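Local coordinates for putative uncharacterized protein (Enterobacter cloacae, PDB 4HFK), which probably acts as an immunity protein of the type VI secretion system, neutralising a cognate amidase effector, at residues 24-29 and 61-66. Residues are numbered along the deposited sequence; the frame is centred on the assembly and turned at random.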
loop_
_atom_site.group_PDB
_atom_site.type_symbol
_atom_site.label_atom_id
_atom_site.label_comp_id
_atom_site.label_asym_id
_atom_site.label_seq_id
_atom_site.Cartn_x
_atom_site.Cartn_y
_atom_site.Cartn_z
ATOM N N ILE B 24 -2.172 6.970 1.596
ATOM C CA ILE B 24 -3.352 6.255 2.087
ATOM C C ILE B 24 -3.999 7.025 3.231
ATOM O O ILE B 24 -5.221 7.150 3.286
ATOM C CB ILE B 24 -2.994 4.828 2.532
ATOM C CG1 ILE B 24 -2.614 3.989 1.305
ATOM C CG2 ILE B 24 -4.167 4.178 3.255
ATOM C CD1 ILE B 24 -2.015 2.636 1.628
ATOM N N GLY B 25 -3.171 7.568 4.121
ATOM C CA GLY B 25 -3.653 8.359 5.239
ATOM C C GLY B 25 -4.379 9.614 4.791
ATOM O O GLY B 25 -5.352 10.039 5.420
ATOM N N LYS B 26 -3.908 10.217 3.705
ATOM C CA LYS B 26 -4.531 11.422 3.184
ATOM C C LYS B 26 -5.851 11.163 2.460
ATOM O O LYS B 26 -6.709 12.036 2.439
ATOM C CB LYS B 26 -3.571 12.165 2.245
ATOM C CG LYS B 26 -2.391 12.806 2.958
ATOM C CD LYS B 26 -1.553 13.626 1.985
ATOM C CE LYS B 26 -0.309 14.168 2.679
ATOM N NZ LYS B 26 -0.653 14.945 3.911
ATOM N N ILE B 27 -6.013 9.989 1.848
ATOM C CA ILE B 27 -7.243 9.708 1.094
ATOM C C ILE B 27 -8.284 8.904 1.879
ATOM O O ILE B 27 -9.434 8.797 1.464
ATOM C CB ILE B 27 -6.981 8.990 -0.255
ATOM C CG1 ILE B 27 -6.126 7.734 -0.063
ATOM C CG2 ILE B 27 -6.308 9.920 -1.237
ATOM C CD1 ILE B 27 -6.902 6.449 -0.091
ATOM N N ALA B 28 -7.871 8.324 2.999
ATOM C CA ALA B 28 -8.768 7.481 3.789
ATOM C C ALA B 28 -9.918 8.309 4.367
ATOM O O ALA B 28 -9.688 9.345 4.986
ATOM C CB ALA B 28 -8.010 6.803 4.892
ATOM N N ASP B 29 -11.149 7.855 4.146
ATOM C CA ASP B 29 -12.326 8.503 4.724
ATOM C C ASP B 29 -12.629 7.725 5.988
ATOM O O ASP B 29 -13.681 7.092 6.115
ATOM C CB ASP B 29 -13.520 8.444 3.760
ATOM C CG ASP B 29 -13.901 7.018 3.392
ATOM O OD1 ASP B 29 -12.983 6.173 3.260
ATOM O OD2 ASP B 29 -15.116 6.731 3.285
ATOM N N VAL B 61 4.736 17.130 -2.552
ATOM C CA VAL B 61 4.553 16.469 -3.839
ATOM C C VAL B 61 3.305 15.595 -3.777
ATOM O O VAL B 61 2.479 15.605 -4.691
ATOM C CB VAL B 61 5.801 15.637 -4.234
ATOM C CG1 VAL B 61 5.518 14.791 -5.453
ATOM C CG2 VAL B 61 6.988 16.559 -4.490
ATOM N N ILE B 62 3.161 14.862 -2.676
ATOM C CA ILE B 62 1.980 14.035 -2.444
ATOM C C ILE B 62 0.673 14.836 -2.577
ATOM O O ILE B 62 -0.245 14.433 -3.303
ATOM C CB ILE B 62 2.050 13.377 -1.050
ATOM C CG1 ILE B 62 3.122 12.282 -1.031
ATOM C CG2 ILE B 62 0.716 12.782 -0.661
ATOM C CD1 ILE B 62 3.425 11.756 0.356
ATOM N N VAL B 63 0.584 15.963 -1.876
ATOM C CA VAL B 63 -0.645 16.757 -1.888
ATOM C C VAL B 63 -0.983 17.217 -3.313
ATOM O O VAL B 63 -2.149 17.199 -3.723
ATOM C CB VAL B 63 -0.560 17.956 -0.913
ATOM C CG1 VAL B 63 -1.758 18.875 -1.080
ATOM C CG2 VAL B 63 -0.489 17.455 0.532
ATOM N N SER B 64 0.051 17.585 -4.072
ATOM C CA SER B 64 -0.125 18.025 -5.446
ATOM C C SER B 64 -0.550 16.887 -6.380
ATOM O O SER B 64 -1.459 17.055 -7.196
ATOM C CB SER B 64 1.164 18.673 -5.958
ATOM O OG SER B 64 1.003 19.112 -7.299
ATOM N N LEU B 65 0.105 15.732 -6.270
ATOM C CA LEU B 65 -0.204 14.609 -7.158
ATOM C C LEU B 65 -1.563 13.962 -6.853
ATOM O O LEU B 65 -2.240 13.476 -7.763
ATOM C CB LEU B 65 0.917 13.561 -7.134
ATOM C CG LEU B 65 2.216 13.930 -7.860
ATOM C CD1 LEU B 65 3.219 12.781 -7.819
ATOM C CD2 LEU B 65 1.945 14.319 -9.298
ATOM N N LEU B 66 -1.960 13.967 -5.579
ATOM C CA LEU B 66 -3.251 13.403 -5.170
ATOM C C LEU B 66 -4.425 14.065 -5.895
ATOM O O LEU B 66 -5.487 13.457 -6.053
ATOM C CB LEU B 66 -3.445 13.493 -3.650
ATOM C CG LEU B 66 -2.839 12.363 -2.809
ATOM C CD1 LEU B 66 -3.066 12.603 -1.326
ATOM C CD2 LEU B 66 -3.413 11.006 -3.208
#
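Lys26 meets Ile62, Val63 and Leu66, and Ile27 meets Leu66; none of these side chains has a flat group. The contact is one of aliphatic carbons. The methylenes of Lys26 carry most of it, crossing all three partners at about a right angle. Lys26 CB lies 3.6 Å from Leu66 CD1. Farther out, Lys26 CD sits 3.6 Å from Ile62 CG2 and 3.8 Å from Leu66 CD1. Lys26 CE then reaches Val63 CG2 at 3.9 Å. The chain is extended at chi2 (-175°) and chi3 (-175°), which carries CD and CE out to these methyls. It bends only at chi4 (-55°), where NZ is placed. The amino group has a weak, long ion pair with Asp59 and lies close to the like charge of Arg22.

Leu66 divides its two methyls between the neighbours. CD1 serves Lys26, while Leu66 CD2 packs 3.7 Å from Ile27 CG2. Ile27 CG1 takes the position between backbone N and carbonyl carbon, and CG2 is the branch that meets the leucine. The end of Ile27 leads away from residues 61-66, and the residue also packs on Leu33 of the second subunit.

The contact joins the C-terminal end of helix 11-27 to residues 61-66 in this all-helical protein. Ile62 continues the packing onto Val19 and Cys23, and Leu66 reaches Ile86 of helix 79-87. The interface is small and near the surface. Its chemistry implies cohesion by van der Waals and hydrophobic contact, with the lysine stem covering apolar methyls while its charged end bends aside at chi4.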